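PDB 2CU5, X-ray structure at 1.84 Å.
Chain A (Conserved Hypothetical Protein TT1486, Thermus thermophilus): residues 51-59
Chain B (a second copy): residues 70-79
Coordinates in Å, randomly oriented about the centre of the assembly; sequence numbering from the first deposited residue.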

# COMPACT_ATOMS: atom_id res chain seq x y z
N ALA A 51 4.18 20.24 -4.36
CA ALA A 51 4.12 21.70 -4.34
C ALA A 51 5.07 22.30 -3.32
O ALA A 51 5.78 23.26 -3.61
N ASP A 52 5.07 21.75 -2.11
CA ASP A 52 5.98 22.22 -1.07
C ASP A 52 7.10 21.19 -0.97
O ASP A 52 6.88 20.06 -0.55
N PRO A 53 8.33 21.58 -1.36
CA PRO A 53 9.50 20.70 -1.32
C PRO A 53 9.80 20.07 0.04
O PRO A 53 10.38 18.99 0.13
N THR A 54 9.41 20.76 1.11
CA THR A 54 9.67 20.27 2.46
C THR A 54 8.87 19.02 2.82
O THR A 54 9.28 18.27 3.71
N VAL A 55 7.75 18.80 2.15
CA VAL A 55 6.95 17.61 2.42
C VAL A 55 7.80 16.37 2.11
O VAL A 55 7.92 15.46 2.93
N ALA A 56 8.42 16.36 0.93
CA ALA A 56 9.26 15.23 0.54
C ALA A 56 10.46 15.13 1.49
O ALA A 56 10.86 14.04 1.88
N GLN A 57 11.01 16.28 1.85
CA GLN A 57 12.16 16.32 2.76
C GLN A 57 11.83 15.65 4.09
O GLN A 57 12.58 14.81 4.58
N ASP A 58 10.70 16.04 4.69
CA ASP A 58 10.30 15.45 5.96
C ASP A 58 9.96 13.97 5.83
O ASP A 58 10.25 13.18 6.74
N LEU A 59 9.36 13.57 4.72
CA LEU A 59 9.02 12.16 4.52
C LEU A 59 10.27 11.29 4.53
O LEU A 59 10.32 10.26 5.21
N HIS B 70 4.97 16.61 16.58
CA HIS B 70 5.98 17.62 16.80
C HIS B 70 7.39 17.05 16.73
O HIS B 70 7.89 16.49 17.70
N ARG B 71 8.01 17.20 15.56
CA ARG B 71 9.37 16.72 15.30
C ARG B 71 10.24 17.94 15.01
O ARG B 71 10.02 18.65 14.03
N PRO B 72 11.24 18.20 15.87
CA PRO B 72 12.12 19.36 15.67
C PRO B 72 12.73 19.49 14.27
O PRO B 72 12.80 20.59 13.73
N GLN B 73 13.17 18.37 13.70
CA GLN B 73 13.80 18.37 12.39
C GLN B 73 12.89 18.62 11.19
O GLN B 73 13.38 18.79 10.07
N ASP B 74 11.58 18.65 11.42
CA ASP B 74 10.63 18.90 10.34
C ASP B 74 10.88 20.27 9.71
O ASP B 74 11.13 21.25 10.41
N ARG B 75 10.81 20.33 8.38
CA ARG B 75 11.03 21.58 7.66
C ARG B 75 9.70 22.10 7.12
O ARG B 75 9.57 23.28 6.78
N HIS B 76 8.71 21.21 7.05
CA HIS B 76 7.36 21.56 6.59
C HIS B 76 6.70 22.32 7.74
O HIS B 76 6.10 21.71 8.63
N LEU B 77 6.82 23.64 7.70
CA LEU B 77 6.29 24.52 8.74
C LEU B 77 4.81 24.43 9.05
O LEU B 77 4.39 24.75 10.16
N GLU B 78 4.02 24.00 8.07
CA GLU B 78 2.59 23.86 8.25
C GLU B 78 2.33 22.90 9.40
O GLU B 78 1.27 22.93 10.04
N GLY B 79 3.30 22.03 9.65
CA GLY B 79 3.21 21.08 10.75
C GLY B 79 2.46 19.78 10.58
O GLY B 79 2.25 19.07 11.55

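The strongest link between the two stretches is the carboxylate of Asp A58, which points toward chain B (chi1 -70°, m) and meets two successive backbone amides. Arg B75 N donates to Asp A58 OD1 at 2.8 Å with an N-H...O angle of 166°, and His B76 N donates to Asp A58 OD2 at 2.9 Å and 157°. The two amides thus hold the carboxylate through both of its oxygens, and Asp A58 loses more surface to the other stretch, 99 Å², than any other residue here.

A second polar centre lies at the start of the helix. Asp A52, chi1 t, caps it by accepting from Thr A54 N at OD1 (3.0 Å, 157°), and Thr A54 OG1 also donates to Asp A52 OD1 at 2.7 Å. The other carboxylate oxygen is turned to the imidazole: His B76 ND1 donates to Asp A52 OD2 at 2.9 Å (130°) and to Thr A54 OG1 at 3.2 Å (144°). Both acceptors sit at the ring edge, near its plane, as suits an N-H shared between them. Glu B78 OE1 approaches Asp A52 OD2 to 3.2 Å, a contact between like charges.

One water extends the Asp A58 network. It donates to Asp A58 OD1 (2.6 Å) and to Gln B73 O (3.0 Å), and accepts from Arg B71 NH2 (3.3 Å). Arg B71, extended with chi1 to chi3 all t, forms a salt bridge within its own stretch, Arg B71 NH2 to Asp B74 OD1 at 2.9 Å; Arg B71 NH2 stays 4.4 Å from Asp A58 OD1, beyond salt-bridge range.

Apolar packing adds to the contact. Val A55 (chi1 t) places CG2 3.7 Å from the centroid of the His B76 ring, 18° off the normal, a CH-pi contact over one face. Thr A54 (chi1 p) sets CG2 3.9 Å from Arg B75 CB. Gln A57 (chi1 m, chi2 t) and Arg B75 (chi1 m, chi2 t, chi3 p) also point toward each other's stretch, with Gln A57 OE1 over one face of the guanidinium.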

# COMPACT_ATOMS: atom_id res chain seq x y z
CB ALA A 51 2.70 22.17 -4.08
CB ASP A 52 5.26 22.35 0.27
CG ASP A 52 6.17 22.89 1.36
OD1 ASP A 52 7.40 22.93 1.13
OD2 ASP A 52 5.65 23.27 2.43
CB PRO A 53 10.65 21.62 -1.77
CG PRO A 53 9.96 22.64 -2.61
CD PRO A 53 8.71 22.93 -1.82
CB THR A 54 9.43 21.37 3.51
OG1 THR A 54 8.06 21.80 3.47
CG2 THR A 54 10.34 22.56 3.22
CB VAL A 55 5.64 17.59 1.58
CG1 VAL A 55 5.00 16.21 1.63
CG2 VAL A 55 4.66 18.62 2.13
CB ALA A 56 9.74 15.40 -0.91
CB GLN A 57 12.58 17.77 2.98
CG GLN A 57 13.27 18.40 1.78
CD GLN A 57 13.42 19.90 1.92
OE1 GLN A 57 13.66 20.41 3.02
NE2 GLN A 57 13.29 20.63 0.81
CB ASP A 58 9.11 16.21 6.56
CG ASP A 58 9.49 17.61 7.03
OD1 ASP A 58 10.68 17.96 6.97
OD2 ASP A 58 8.59 18.35 7.48
CB LEU A 59 8.27 11.96 3.19
CG LEU A 59 6.81 12.43 3.15
CD1 LEU A 59 6.26 12.31 1.72
CD2 LEU A 59 5.99 11.59 4.12
CB HIS B 70 5.71 18.30 18.15
CG HIS B 70 4.32 18.82 18.28
ND1 HIS B 70 3.84 19.86 17.52
CD2 HIS B 70 3.27 18.40 19.04
CE1 HIS B 70 2.56 20.06 17.79
NE2 HIS B 70 2.19 19.18 18.71
CB ARG B 71 9.36 15.77 14.10
CG ARG B 71 10.74 15.33 13.59
CD ARG B 71 10.61 14.22 12.56
NE ARG B 71 11.89 13.80 12.01
CZ ARG B 71 12.48 14.36 10.95
NH1 ARG B 71 13.65 13.90 10.53
NH2 ARG B 71 11.88 15.35 10.30
CB PRO B 72 13.19 19.16 16.75
CG PRO B 72 12.46 18.44 17.83
CD PRO B 72 11.66 17.42 17.04
CB GLN B 73 14.56 17.06 12.17
CG GLN B 73 15.58 16.76 13.26
CD GLN B 73 15.03 15.84 14.33
OE1 GLN B 73 13.94 16.05 14.86
NE2 GLN B 73 15.80 14.80 14.66
CB ASP B 74 9.19 18.85 10.87
CG ASP B 74 8.54 17.49 10.68
OD1 ASP B 74 9.24 16.53 10.28
OD2 ASP B 74 7.32 17.39 10.93
CB ARG B 75 12.03 21.35 6.53
CG ARG B 75 13.33 20.74 7.03
CD ARG B 75 14.21 20.19 5.92
NE ARG B 75 15.09 21.19 5.34
CZ ARG B 75 16.03 20.93 4.43
NH1 ARG B 75 16.20 19.69 4.00
NH2 ARG B 75 16.79 21.91 3.96
CB HIS B 76 6.59 20.28 6.25
CG HIS B 76 5.24 20.53 5.65
ND1 HIS B 76 5.05 21.32 4.54
CD2 HIS B 76 4.02 20.05 5.98
CE1 HIS B 76 3.77 21.31 4.21
NE2 HIS B 76 3.12 20.55 5.07
CB LEU B 77 6.65 25.97 8.40
CG LEU B 77 8.00 26.51 8.89
CD1 LEU B 77 9.08 25.45 8.81
CD2 LEU B 77 8.37 27.71 8.04
CB GLU B 78 1.95 23.35 6.96
CG GLU B 78 2.06 24.31 5.78
CD GLU B 78 3.50 24.73 5.48
OE1 GLU B 78 4.35 23.85 5.28
OE2 GLU B 78 3.77 25.95 5.46
O HOH W 1 13.02 17.02 7.72